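PDB 4B7H: catalase from Corynebacterium glutamicum, which breaks hydrogen peroxide down to water and oxygen at a haem iron, to which the inhibitor nitric oxide is bound here. Local coordinates for residues D7-V10 with D11-M14; M153-P156 with D157-S161; N318-Q322 with I323-A327; D354-R357 with Y358-A362. All coordinates share one frame; numbering follows the deposited sequence.

Along the chain the four contacts follow one another without interleaving. Contact 1 lies on the N-terminal helix 7-11, contact 2 on helix 155-162, contact 3 on helix 319-324 just after strand 305-314 of the large antiparallel sheet, and contact 4 at the end of the long helix 343-359. Contacts 1 and 3 touch, their centres about 12 Å apart, through Val-10 O and Gln-322 NE2. Contacts 3 and 4, with centres about 14 Å apart, touch where Arg-359 meets carbonyls of 323-327. Contact 2 is separate, about 20 Å from contact 4 centre to centre, yet both reach the same haem. A chain of neighbours thus runs from the N-terminal arm to the haem pocket.

Contact 1. Residues D7-V10 with D11-M14; sequences DQIV and DRGM
Ile-9 O is gripped from two directions, by Arg-12 N at 3.2 Å and by a water that donates an O-H to it. The amide arrives from above the carbonyl plane, 58° out of it and away from any lone pair, as the chain leaves the path of helix 7-11. The water donates to Arg-12 O as well, tying that carbonyl back to the helix. One step earlier, Asp-11 N reaches Asp-7 O at 3.0 Å in an ordinary helical bond. The side chains of Ile-9 and Arg-12 run alongside each other in the same direction. Because Arg-12 is extended from CG to NE, its flat guanidinium extends across the end of the isoleucine, and Ile-9 CD1 sits 3.3 Å above the plane, over its centre. Isoleucine suits this place, since a methyl can cover the face while the N-H groups point outward. Arg-12 NH1 gives bonds to Pro-368 O and Arg-371 O, and NH2 to Pro-372 O. The chain then makes a type II beta turn from Asp-11 to Met-14, closed by a weak bond of 3.3 Å from Met-14 N to Asp-11 O. Gly-13 occupies the third position with a positive phi of 87°, where a CB would collide with the preceding carbonyl. Asp-11 OD1 forms a salt bridge with Arg-317 and Asp-7 OD1 one with Arg-314, while the backbone of Gly-13 bonds to the second subunit.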
loop_
_atom_site.group_PDB
_atom_site.type_symbol
_atom_site.label_atom_id
_atom_site.label_comp_id
_atom_site.label_asym_id
_atom_site.label_seq_id
_atom_site.Cartn_x
_atom_site.Cartn_y
_atom_site.Cartn_z
ATOM N N ASP A 7 13.963 17.485 -23.514
ATOM C CA ASP A 7 14.558 18.169 -22.356
ATOM C C ASP A 7 13.515 18.697 -21.367
ATOM O O ASP A 7 13.678 18.553 -20.153
ATOM C CB ASP A 7 15.484 19.306 -22.808
ATOM C CG ASP A 7 16.781 18.800 -23.419
ATOM O OD1 ASP A 7 17.099 17.610 -23.227
ATOM O OD2 ASP A 7 17.488 19.595 -24.080
ATOM N N GLN A 8 12.451 19.299 -21.894
ATOM C CA GLN A 8 11.317 19.765 -21.098
ATOM C C GLN A 8 10.838 18.672 -20.155
ATOM O O GLN A 8 10.710 18.886 -18.948
ATOM C CB GLN A 8 10.170 20.200 -22.026
ATOM C CG GLN A 8 9.831 19.187 -23.146
ATOM C CD GLN A 8 8.723 19.658 -24.072
ATOM O OE1 GLN A 8 8.842 19.567 -25.294
ATOM N NE2 GLN A 8 7.636 20.151 -23.496
ATOM N N ILE A 9 10.604 17.493 -20.714
ATOM C CA ILE A 9 10.064 16.374 -19.961
ATOM C C ILE A 9 11.067 15.873 -18.917
ATOM O O ILE A 9 10.726 15.709 -17.735
ATOM C CB ILE A 9 9.682 15.210 -20.903
ATOM C CG1 ILE A 9 8.670 15.673 -21.955
ATOM C CG2 ILE A 9 9.149 14.026 -20.112
ATOM C CD1 ILE A 9 7.476 16.333 -21.377
ATOM N N VAL A 10 12.308 15.636 -19.339
ATOM C CA VAL A 10 13.273 15.007 -18.433
ATOM C C VAL A 10 13.794 15.927 -17.330
ATOM O O VAL A 10 14.370 15.449 -16.355
ATOM C CB VAL A 10 14.457 14.333 -19.171
ATOM C CG1 VAL A 10 13.951 13.275 -20.148
ATOM C CG2 VAL A 10 15.320 15.364 -19.887
ATOM N N ASP A 11 13.579 17.234 -17.468
ATOM C CA ASP A 11 13.981 18.160 -16.420
ATOM C C ASP A 11 12.920 18.301 -15.320
ATOM O O ASP A 11 13.223 18.808 -14.237
ATOM C CB ASP A 11 14.335 19.528 -17.006
ATOM C CG ASP A 11 15.687 19.538 -17.707
ATOM O OD1 ASP A 11 16.445 18.549 -17.591
ATOM O OD2 ASP A 11 15.997 20.553 -18.360
ATOM N N ARG A 12 11.694 17.830 -15.574
ATOM C CA ARG A 12 10.615 17.927 -14.577
ATOM C C ARG A 12 10.967 17.180 -13.293
ATOM O O ARG A 12 11.308 15.994 -13.335
ATOM C CB ARG A 12 9.306 17.334 -15.106
ATOM C CG ARG A 12 8.657 18.014 -16.296
ATOM C CD ARG A 12 7.610 17.049 -16.865
ATOM N NE ARG A 12 6.778 17.631 -17.909
ATOM C CZ ARG A 12 5.779 16.984 -18.500
ATOM N NH1 ARG A 12 5.509 15.733 -18.157
ATOM N NH2 ARG A 12 5.060 17.582 -19.434
ATOM N N GLY A 13 10.865 17.859 -12.154
ATOM C CA GLY A 13 11.051 17.214 -10.862
ATOM C C GLY A 13 12.480 17.151 -10.348
ATOM O O GLY A 13 12.719 16.703 -9.227
ATOM N N MET A 14 13.431 17.622 -11.148
ATOM C CA MET A 14 14.841 17.522 -10.789
ATOM C C MET A 14 15.312 18.696 -9.928
ATOM O O MET A 14 15.089 19.864 -10.266
ATOM C CB MET A 14 15.701 17.418 -12.045
ATOM C CG MET A 14 17.165 17.138 -11.749
ATOM S SD MET A 14 18.137 16.670 -13.194
ATOM C CE MET A 14 17.970 18.124 -14.217
HETATM O O HOH W 1 11.047 14.061 -15.419
#

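Contact 2. Residues M153-P156 with D157-S161; sequences MKFP and DFIHS. With HEM (protoporphyrin IX containing Fe), chain E; NO (nitric oxide), chain F.
Ile-159 covers one face of the Phe-155 ring, and the haem covers the opposite face. This early part of helix 155-162 lines the nitric oxide (distal) side of the catalase haem pocket. With CG anti to the backbone N (chi1 177°), the ring swings out over the pyrrole, and HEM C3B lies 3.4 Å from its plane, over the centre. On the other face Ile-159 CG1 makes a CH-pi contact, 3.8 Å from the ring centroid. Phenylalanine suits the place because it is flat enough to lie against the porphyrin and presents only C-H groups to the ligand. The turn behind it is held by Ile-159 N to Phe-155 O at 2.9 Å. At Pro-156 a proline, with no N-H to give, fits near the N-terminal part of a helix; its O accepts from His-160 N at 2.8 Å and also lies over one face of the His-160 ring. On another side of the turn Lys-154 folds back, bent at three successive torsions, and NZ forms a salt bridge with Asp-157 OD2 at 2.9 Å, meeting it from above the carboxylate plane. This pair is shared with the tetramer: Asp-157 OD2 also bridges to Lys-55 of the third subunit, and Lys-154 NZ bonds to Asn-34 there. At the edge of the Phe-155 ring, near its plane, CZ stands 3.2 Å from the oxygen of nitric oxide.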
loop_
_atom_site.group_PDB
_atom_site.type_symbol
_atom_site.label_atom_id
_atom_site.label_comp_id
_atom_site.label_asym_id
_atom_site.label_seq_id
_atom_site.Cartn_x
_atom_site.Cartn_y
_atom_site.Cartn_z
ATOM N N MET A 153 -7.248 -14.274 -21.796
ATOM C CA MET A 153 -7.560 -15.237 -20.748
ATOM C C MET A 153 -6.359 -16.156 -20.471
ATOM O O MET A 153 -6.176 -16.621 -19.345
ATOM C CB MET A 153 -8.776 -16.076 -21.150
ATOM C CG MET A 153 -9.224 -17.070 -20.080
ATOM S SD MET A 153 -9.749 -16.284 -18.541
ATOM C CE MET A 153 -11.437 -15.862 -18.975
ATOM N N LYS A 154 -5.536 -16.390 -21.493
ATOM C CA LYS A 154 -4.413 -17.315 -21.393
ATOM C C LYS A 154 -3.093 -16.660 -20.977
ATOM O O LYS A 154 -2.104 -17.355 -20.717
ATOM C CB LYS A 154 -4.227 -18.032 -22.738
ATOM C CG LYS A 154 -5.331 -19.027 -23.054
ATOM C CD LYS A 154 -4.793 -20.443 -23.189
ATOM C CE LYS A 154 -4.113 -20.937 -21.907
ATOM N NZ LYS A 154 -5.074 -21.167 -20.788
ATOM N N PHE A 155 -3.066 -15.333 -20.920
ATOM C CA PHE A 155 -1.811 -14.627 -20.692
ATOM C C PHE A 155 -1.145 -14.949 -19.340
ATOM O O PHE A 155 0.060 -15.237 -19.311
ATOM C CB PHE A 155 -2.005 -13.127 -20.934
ATOM C CG PHE A 155 -0.795 -12.299 -20.652
ATOM C CD1 PHE A 155 0.243 -12.222 -21.563
ATOM C CD2 PHE A 155 -0.709 -11.570 -19.477
ATOM C CE1 PHE A 155 1.353 -11.426 -21.308
ATOM C CE2 PHE A 155 0.393 -10.781 -19.210
ATOM C CZ PHE A 155 1.422 -10.701 -20.129
ATOM N N PRO A 156 -1.911 -14.933 -18.227
ATOM C CA PRO A 156 -1.260 -15.292 -16.955
ATOM C C PRO A 156 -0.729 -16.728 -16.943
ATOM O O PRO A 156 0.271 -16.991 -16.286
ATOM C CB PRO A 156 -2.375 -15.092 -15.921
ATOM C CG PRO A 156 -3.222 -14.005 -16.529
ATOM C CD PRO A 156 -3.263 -14.386 -17.997
ATOM N N ASP A 157 -1.366 -17.636 -17.678
ATOM C CA ASP A 157 -0.856 -19.000 -17.777
ATOM C C ASP A 157 0.507 -19.023 -18.452
ATOM O O ASP A 157 1.450 -19.660 -17.972
ATOM C CB ASP A 157 -1.838 -19.885 -18.543
ATOM C CG ASP A 157 -3.167 -19.993 -17.846
ATOM O OD1 ASP A 157 -3.181 -20.448 -16.678
ATOM O OD2 ASP A 157 -4.192 -19.629 -18.458
ATOM N N PHE A 158 0.619 -18.311 -19.565
ATOM C CA PHE A 158 1.880 -18.261 -20.274
ATOM C C PHE A 158 2.967 -17.644 -19.395
ATOM O O PHE A 158 4.068 -18.195 -19.263
ATOM C CB PHE A 158 1.742 -17.471 -21.569
ATOM C CG PHE A 158 3.052 -17.109 -22.173
ATOM C CD1 PHE A 158 3.965 -18.101 -22.521
ATOM C CD2 PHE A 158 3.402 -15.779 -22.343
ATOM C CE1 PHE A 158 5.201 -17.769 -23.064
ATOM C CE2 PHE A 158 4.631 -15.440 -22.882
ATOM C CZ PHE A 158 5.538 -16.436 -23.233
ATOM N N ILE A 159 2.676 -16.496 -18.788
ATOM C CA ILE A 159 3.695 -15.826 -17.986
ATOM C C ILE A 159 4.102 -16.664 -16.767
ATOM O O ILE A 159 5.296 -16.797 -16.477
ATOM C CB ILE A 159 3.277 -14.398 -17.604
ATOM C CG1 ILE A 159 3.102 -13.535 -18.868
ATOM C CG2 ILE A 159 4.293 -13.777 -16.658
ATOM C CD1 ILE A 159 4.370 -13.346 -19.717
ATOM N N HIS A 160 3.077 -17.276 -15.931
ATOM C CA HIS A 160 3.575 -18.205 -14.915
ATOM C C HIS A 160 4.431 -19.300 -15.563
ATOM O O HIS A 160 5.491 -19.670 -15.043
ATOM C CB HIS A 160 2.439 -18.900 -14.167
ATOM C CG HIS A 160 1.538 -18.002 -13.372
ATOM N ND1 HIS A 160 0.304 -18.362 -12.872
ATOM C CD2 HIS A 160 1.728 -16.716 -12.993
ATOM C CE1 HIS A 160 -0.209 -17.340 -12.210
ATOM N NE2 HIS A 160 0.633 -16.328 -12.274
ATOM N N SER A 161 4.143 -19.820 -16.684
ATOM C CA SER A 161 4.937 -20.937 -17.204
ATOM C C SER A 161 6.368 -20.530 -17.538
ATOM O O SER A 161 7.276 -21.369 -17.539
ATOM C CB SER A 161 4.265 -21.599 -18.421
ATOM O OG SER A 161 4.482 -20.863 -19.614
HETATM C CHA HEM E . 4.346 -5.109 -19.648
HETATM C CHB HEM E . -0.076 -7.100 -19.598
HETATM C CHC HEM E . 0.747 -8.867 -24.029
HETATM C CHD HEM E . 4.308 -5.662 -24.500
HETATM C C1A HEM E . 3.095 -5.503 -19.243
HETATM C C2A HEM E . 2.467 -5.167 -17.979
HETATM C C3A HEM E . 1.240 -5.709 -17.986
HETATM C C4A HEM E . 1.057 -6.407 -19.235
HETATM C CMA HEM E . 0.162 -5.641 -16.898
HETATM C CAA HEM E . 3.118 -4.319 -16.864
HETATM C CBA HEM E . 2.844 -2.846 -17.127
HETATM C CGA HEM E . 3.278 -1.959 -15.990
HETATM O O1A HEM E . 3.772 -0.843 -16.291
HETATM O O2A HEM E . 3.138 -2.333 -14.797
HETATM C C1B HEM E . -0.242 -7.781 -20.782
HETATM C C2B HEM E . -1.380 -8.596 -21.143
HETATM C C3B HEM E . -1.132 -9.105 -22.367
HETATM C C4B HEM E . 0.149 -8.600 -22.809
HETATM C CMB HEM E . -2.604 -8.818 -20.230
HETATM C CAB HEM E . -1.999 -10.017 -23.256
HETATM C CBB HEM E . -3.330 -10.032 -23.178
HETATM C C1C HEM E . 1.678 -8.027 -24.614
HETATM C C2C HEM E . 1.921 -7.820 -26.034
HETATM C C3C HEM E . 2.917 -6.924 -26.144
HETATM C C4C HEM E . 3.305 -6.534 -24.805
HETATM C CMC HEM E . 1.162 -8.542 -27.175
HETATM C CAC HEM E . 3.553 -6.289 -27.405
HETATM C CBC HEM E . 2.877 -6.129 -28.556
HETATM C C1D HEM E . 4.680 -5.290 -23.237
HETATM C C2D HEM E . 5.809 -4.457 -22.974
HETATM C C3D HEM E . 5.835 -4.276 -21.481
HETATM C C4D HEM E . 4.708 -5.007 -20.970
HETATM C CMD HEM E . 6.793 -3.882 -23.991
HETATM C CAD HEM E . 6.850 -3.440 -20.717
HETATM C CBD HEM E . 6.477 -1.967 -20.872
HETATM C CGD HEM E . 7.567 -1.199 -20.186
HETATM O O1D HEM E . 7.297 -0.535 -19.154
HETATM O O2D HEM E . 8.728 -1.269 -20.662
HETATM N NA HEM E . 2.205 -6.256 -19.996
HETATM N NB HEM E . 0.674 -7.803 -21.811
HETATM N NC HEM E . 2.539 -7.217 -23.891
HETATM N ND HEM E . 4.052 -5.609 -22.037
HETATM FE FE HEM E . 2.405 -6.760 -21.931
HETATM N N NO F . 3.301 -8.169 -21.624
HETATM O O NO F . 3.624 -9.215 -21.827
#

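Contact 3. Residues N318-Q322 with I323-A327; sequences NFFAQ and IEQIA. Unlike the reference sequence in segment 323-327: Ile-326 (reference Leu).
Phe-319 O accepts two backbone donors, Ile-323 N at 2.8 Å and Glu-324 N at 3.1 Å, the sign of a helix widening into a pi-type turn. Phe-320 O is bonded in the same wider step by Gln-325 N at 3.1 Å. Above this backbone the Phe-319 ring turns one face to Ile-323, whose CB lies 4.2 Å over its centre, the two side chains crossing at about a right angle. A branched aliphatic residue fills such a face well. Gln-325, with CG beside its backbone N (chi1 -66°) and extended from there, runs back along the helix so that NE2 donates to Ala-321 O at 3.2 Å, the acceptor lying in its amide plane; OE1 is taken by Gln-386 N of the second subunit. The helix start is set by Asn-318, the N-cap, whose OD1 accepts from Ala-321 N at 2.9 Å; asparagine's short acceptor is well suited to this. Gln-322 OE1 in turn takes Asn-318 N, while its NE2 reaches Val-10 O. The carbonyls beyond, Glu-324 O and Ile-326 O, accept from Arg-359. Gln-322 O, beside Ile-326 CB, is buried without a polar partner in the model, so the widened turn appears to leave one carbonyl's hydrogen bonding unmet.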
loop_
_atom_site.group_PDB
_atom_site.type_symbol
_atom_site.label_atom_id
_atom_site.label_comp_id
_atom_site.label_asym_id
_atom_site.label_seq_id
_atom_site.Cartn_x
_atom_site.Cartn_y
_atom_site.Cartn_z
ATOM N N ASN A 318 17.412 10.423 -14.018
ATOM C CA ASN A 318 17.359 9.532 -12.861
ATOM C C ASN A 318 16.584 8.286 -13.276
ATOM O O ASN A 318 15.408 8.376 -13.642
ATOM C CB ASN A 318 16.710 10.230 -11.649
ATOM C CG ASN A 318 16.607 9.324 -10.424
ATOM O OD1 ASN A 318 15.926 8.299 -10.457
ATOM N ND2 ASN A 318 17.263 9.711 -9.329
ATOM N N PHE A 319 17.269 7.144 -13.261
ATOM C CA PHE A 319 16.750 5.890 -13.788
ATOM C C PHE A 319 15.462 5.455 -13.080
ATOM O O PHE A 319 14.472 5.140 -13.724
ATOM C CB PHE A 319 17.830 4.811 -13.664
ATOM C CG PHE A 319 17.427 3.478 -14.221
ATOM C CD1 PHE A 319 16.783 2.544 -13.424
ATOM C CD2 PHE A 319 17.705 3.155 -15.539
ATOM C CE1 PHE A 319 16.411 1.310 -13.937
ATOM C CE2 PHE A 319 17.337 1.920 -16.061
ATOM C CZ PHE A 319 16.684 1.002 -15.258
ATOM N N PHE A 320 15.479 5.416 -11.752
ATOM C CA PHE A 320 14.301 4.974 -11.015
ATOM C C PHE A 320 13.129 5.915 -11.264
ATOM O O PHE A 320 12.011 5.474 -11.567
ATOM C CB PHE A 320 14.591 4.882 -9.514
ATOM C CG PHE A 320 13.393 4.475 -8.697
ATOM C CD1 PHE A 320 13.131 3.133 -8.457
ATOM C CD2 PHE A 320 12.522 5.431 -8.181
ATOM C CE1 PHE A 320 12.027 2.747 -7.700
ATOM C CE2 PHE A 320 11.415 5.056 -7.428
ATOM C CZ PHE A 320 11.167 3.708 -7.193
ATOM N N ALA A 321 13.374 7.217 -11.134
ATOM C CA ALA A 321 12.275 8.176 -11.192
ATOM C C ALA A 321 11.616 8.241 -12.563
ATOM O O ALA A 321 10.411 8.487 -12.652
ATOM C CB ALA A 321 12.737 9.560 -10.766
ATOM N N GLN A 322 12.404 8.037 -13.620
ATOM C CA GLN A 322 11.945 8.279 -14.989
ATOM C C GLN A 322 11.748 7.031 -15.844
ATOM O O GLN A 322 11.023 7.081 -16.837
ATOM C CB GLN A 322 12.895 9.252 -15.690
ATOM C CG GLN A 322 12.902 10.613 -15.022
ATOM C CD GLN A 322 13.945 11.533 -15.601
ATOM O OE1 GLN A 322 15.075 11.123 -15.855
ATOM N NE2 GLN A 322 13.574 12.785 -15.806
ATOM N N ILE A 323 12.404 5.931 -15.472
ATOM C CA ILE A 323 12.286 4.668 -16.205
ATOM C C ILE A 323 11.532 3.625 -15.375
ATOM O O ILE A 323 10.524 3.079 -15.827
ATOM C CB ILE A 323 13.655 4.111 -16.666
ATOM C CG1 ILE A 323 14.391 5.143 -17.529
ATOM C CG2 ILE A 323 13.471 2.800 -17.412
ATOM C CD1 ILE A 323 13.652 5.557 -18.796
ATOM N N GLU A 324 11.983 3.364 -14.149
ATOM C CA GLU A 324 11.261 2.385 -13.334
ATOM C C GLU A 324 9.807 2.817 -13.132
ATOM O O GLU A 324 8.900 1.985 -13.196
ATOM C CB GLU A 324 11.945 2.122 -11.988
ATOM C CG GLU A 324 11.222 1.077 -11.126
ATOM C CD GLU A 324 11.244 -0.334 -11.707
ATOM O OE1 GLU A 324 12.129 -0.642 -12.542
ATOM O OE2 GLU A 324 10.364 -1.148 -11.330
ATOM N N GLN A 325 9.597 4.118 -12.925
ATOM C CA GLN A 325 8.265 4.671 -12.661
ATOM C C GLN A 325 7.469 5.086 -13.904
ATOM O O GLN A 325 6.329 5.545 -13.773
ATOM C CB GLN A 325 8.356 5.890 -11.740
ATOM C CG GLN A 325 8.839 5.567 -10.347
ATOM C CD GLN A 325 8.699 6.734 -9.390
ATOM O OE1 GLN A 325 8.312 6.551 -8.230
ATOM N NE2 GLN A 325 9.024 7.947 -9.865
ATOM N N ILE A 326 8.044 4.975 -15.100
ATOM C CA ILE A 326 7.230 5.244 -16.280
ATOM C C ILE A 326 6.107 4.212 -16.333
ATOM O O ILE A 326 6.277 3.067 -15.897
ATOM C CB ILE A 326 8.056 5.312 -17.592
ATOM C CG1 ILE A 326 7.315 6.150 -18.641
ATOM C CG2 ILE A 326 8.397 3.920 -18.141
ATOM C CD1 ILE A 326 8.155 6.502 -19.859
ATOM N N ALA A 327 4.945 4.647 -16.804
ATOM C CA ALA A 327 3.767 3.792 -16.840
ATOM C C ALA A 327 3.293 3.706 -18.280
ATOM O O ALA A 327 2.392 4.440 -18.701
ATOM C CB ALA A 327 2.669 4.369 -15.936
#

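Contact 4. Residues D354-R357 with Y358-A362; sequences DQQR and YRIGA. With HEM (protoporphyrin IX containing Fe), chain E.
Gln-355 and Arg-359, one turn apart, both set CG anti to the backbone N (chi1 -177° and 175°), which sends their chains out on the same side of the helix toward one haem propionate. A bend at chi3 of Arg-359 (75°) then lays the edge of the guanidinium against that carboxylate. NE reaches HEM O2A and NH2 reaches HEM O1A, each at 2.8 Å. Gln-356 NE2 adds a nearly straight bond to HEM O1A at 2.9 Å, so this oxygen has two donors, while Gln-355 NE2 donates to Ile-68 O, with the haem methyl CMA lying close beside it. Arginine suits the site because its paired N-H groups match a carboxylate and its charge probably stabilises the anion; a glutamine beside it adds a donor without further charge. Behind them Arg-359 N bonds to Gln-355 O at 2.7 Å, and Gln-356 O takes both Ile-360 N (2.9 Å) and Gly-361 N (3.2 Å) as helix 343-359 finishes; Gly-361, at positive phi, lets the chain turn away. The helix end lies beside the C-terminal end of helix 319-324 and the residues after it. Arg-106 of strand 100-108 bonds to the haem too, and Asp-354 bridges to Arg-61 just beyond helix 50-59 of the third subunit.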
loop_
_atom_site.group_PDB
_atom_site.type_symbol
_atom_site.label_atom_id
_atom_site.label_comp_id
_atom_site.label_asym_id
_atom_site.label_seq_id
_atom_site.Cartn_x
_atom_site.Cartn_y
_atom_site.Cartn_z
ATOM N N ASP A 354 -4.348 -0.955 -14.677
ATOM C CA ASP A 354 -4.691 -1.692 -13.474
ATOM C C ASP A 354 -3.424 -2.020 -12.676
ATOM O O ASP A 354 -3.360 -1.785 -11.465
ATOM C CB ASP A 354 -5.458 -2.971 -13.814
ATOM C CG ASP A 354 -5.817 -3.764 -12.584
ATOM O OD1 ASP A 354 -6.567 -3.229 -11.740
ATOM O OD2 ASP A 354 -5.342 -4.910 -12.440
ATOM N N GLN A 355 -2.411 -2.571 -13.339
ATOM C CA GLN A 355 -1.181 -2.886 -12.618
ATOM C C GLN A 355 -0.495 -1.617 -12.102
ATOM O O GLN A 355 0.022 -1.588 -10.980
ATOM C CB GLN A 355 -0.197 -3.709 -13.456
ATOM C CG GLN A 355 1.034 -4.060 -12.605
ATOM C CD GLN A 355 1.960 -5.108 -13.190
ATOM O OE1 GLN A 355 3.162 -5.112 -12.883
ATOM N NE2 GLN A 355 1.421 -6.016 -14.003
ATOM N N GLN A 356 -0.512 -0.562 -12.909
ATOM C CA GLN A 356 0.177 0.669 -12.545
ATOM C C GLN A 356 -0.433 1.350 -11.323
ATOM O O GLN A 356 0.295 1.906 -10.494
ATOM C CB GLN A 356 0.246 1.597 -13.762
ATOM C CG GLN A 356 1.238 1.068 -14.793
ATOM C CD GLN A 356 0.900 1.434 -16.222
ATOM O OE1 GLN A 356 -0.059 2.165 -16.492
ATOM N NE2 GLN A 356 1.705 0.921 -17.158
ATOM N N ARG A 357 -1.757 1.277 -11.196
ATOM C CA ARG A 357 -2.428 1.796 -10.009
ATOM C C ARG A 357 -1.882 1.121 -8.744
ATOM O O ARG A 357 -1.789 1.757 -7.700
ATOM C CB ARG A 357 -3.941 1.583 -10.119
ATOM C CG ARG A 357 -4.597 2.482 -11.154
ATOM C CD ARG A 357 -6.023 2.043 -11.521
ATOM N NE ARG A 357 -6.454 2.770 -12.712
ATOM C CZ ARG A 357 -7.006 2.225 -13.792
ATOM N NH1 ARG A 357 -7.286 0.926 -13.830
ATOM N NH2 ARG A 357 -7.301 3.004 -14.829
ATOM N N TYR A 358 -1.533 -0.162 -8.841
ATOM C CA TYR A 358 -0.952 -0.907 -7.716
ATOM C C TYR A 358 0.565 -0.700 -7.590
ATOM O O TYR A 358 1.084 -0.403 -6.509
ATOM C CB TYR A 358 -1.227 -2.401 -7.893
ATOM C CG TYR A 358 -0.377 -3.289 -7.004
ATOM C CD1 TYR A 358 -0.582 -3.315 -5.632
ATOM C CD2 TYR A 358 0.643 -4.076 -7.532
ATOM C CE1 TYR A 358 0.195 -4.107 -4.811
ATOM C CE2 TYR A 358 1.426 -4.877 -6.714
ATOM C CZ TYR A 358 1.198 -4.879 -5.352
ATOM O OH TYR A 358 1.954 -5.656 -4.506
ATOM N N ARG A 359 1.270 -0.901 -8.701
ATOM C CA ARG A 359 2.728 -0.923 -8.747
ATOM C C ARG A 359 3.320 0.425 -8.353
ATOM O O ARG A 359 4.349 0.494 -7.684
ATOM C CB ARG A 359 3.160 -1.305 -10.174
ATOM C CG ARG A 359 4.632 -1.239 -10.399
ATOM C CD ARG A 359 5.021 -1.820 -11.732
ATOM N NE ARG A 359 4.725 -1.008 -12.914
ATOM C CZ ARG A 359 5.413 0.067 -13.291
ATOM N NH1 ARG A 359 6.395 0.539 -12.530
ATOM N NH2 ARG A 359 5.095 0.689 -14.427
ATOM N N ILE A 360 2.677 1.488 -8.811
ATOM C CA ILE A 360 3.143 2.849 -8.574
ATOM C C ILE A 360 2.244 3.541 -7.549
ATOM O O ILE A 360 2.717 3.948 -6.496
ATOM C CB ILE A 360 3.191 3.669 -9.872
ATOM C CG1 ILE A 360 4.018 2.942 -10.938
ATOM C CG2 ILE A 360 3.771 5.051 -9.589
ATOM C CD1 ILE A 360 3.836 3.515 -12.347
ATOM N N GLY A 361 0.949 3.647 -7.852
ATOM C CA GLY A 361 -0.003 4.259 -6.943
ATOM C C GLY A 361 -1.166 4.855 -7.711
ATOM O O GLY A 361 -1.084 5.043 -8.932
ATOM N N ALA A 362 -2.248 5.175 -7.002
ATOM C CA ALA A 362 -3.439 5.724 -7.641
ATOM C C ALA A 362 -3.138 6.967 -8.472
ATOM O O ALA A 362 -3.790 7.216 -9.489
ATOM C CB ALA A 362 -4.500 6.036 -6.602
HETATM C CHA HEM E . 4.346 -5.109 -19.648
HETATM C CHB HEM E . -0.076 -7.100 -19.598
HETATM C CHC HEM E . 0.747 -8.867 -24.029
HETATM C CHD HEM E . 4.308 -5.662 -24.500
HETATM C C1A HEM E . 3.095 -5.503 -19.243
HETATM C C2A HEM E . 2.467 -5.167 -17.979
HETATM C C3A HEM E . 1.240 -5.709 -17.986
HETATM C C4A HEM E . 1.057 -6.407 -19.235
HETATM C CMA HEM E . 0.162 -5.641 -16.898
HETATM C CAA HEM E . 3.118 -4.319 -16.864
HETATM C CBA HEM E . 2.844 -2.846 -17.127
HETATM C CGA HEM E . 3.278 -1.959 -15.990
HETATM O O1A HEM E . 3.772 -0.843 -16.291
HETATM O O2A HEM E . 3.138 -2.333 -14.797
HETATM C C1B HEM E . -0.242 -7.781 -20.782
HETATM C C2B HEM E . -1.380 -8.596 -21.143
HETATM C C3B HEM E . -1.132 -9.105 -22.367
HETATM C C4B HEM E . 0.149 -8.600 -22.809
HETATM C CMB HEM E . -2.604 -8.818 -20.230
HETATM C CAB HEM E . -1.999 -10.017 -23.256
HETATM C CBB HEM E . -3.330 -10.032 -23.178
HETATM C C1C HEM E . 1.678 -8.027 -24.614
HETATM C C2C HEM E . 1.921 -7.820 -26.034
HETATM C C3C HEM E . 2.917 -6.924 -26.144
HETATM C C4C HEM E . 3.305 -6.534 -24.805
HETATM C CMC HEM E . 1.162 -8.542 -27.175
HETATM C CAC HEM E . 3.553 -6.289 -27.405
HETATM C CBC HEM E . 2.877 -6.129 -28.556
HETATM C C1D HEM E . 4.680 -5.290 -23.237
HETATM C C2D HEM E . 5.809 -4.457 -22.974
HETATM C C3D HEM E . 5.835 -4.276 -21.481
HETATM C C4D HEM E . 4.708 -5.007 -20.970
HETATM C CMD HEM E . 6.793 -3.882 -23.991
HETATM C CAD HEM E . 6.850 -3.440 -20.717
HETATM C CBD HEM E . 6.477 -1.967 -20.872
HETATM C CGD HEM E . 7.567 -1.199 -20.186
HETATM O O1D HEM E . 7.297 -0.535 -19.154
HETATM O O2D HEM E . 8.728 -1.269 -20.662
HETATM N NA HEM E . 2.205 -6.256 -19.996
HETATM N NB HEM E . 0.674 -7.803 -21.811
HETATM N NC HEM E . 2.539 -7.217 -23.891
HETATM N ND HEM E . 4.052 -5.609 -22.037
HETATM FE FE HEM E . 2.405 -6.760 -21.931
#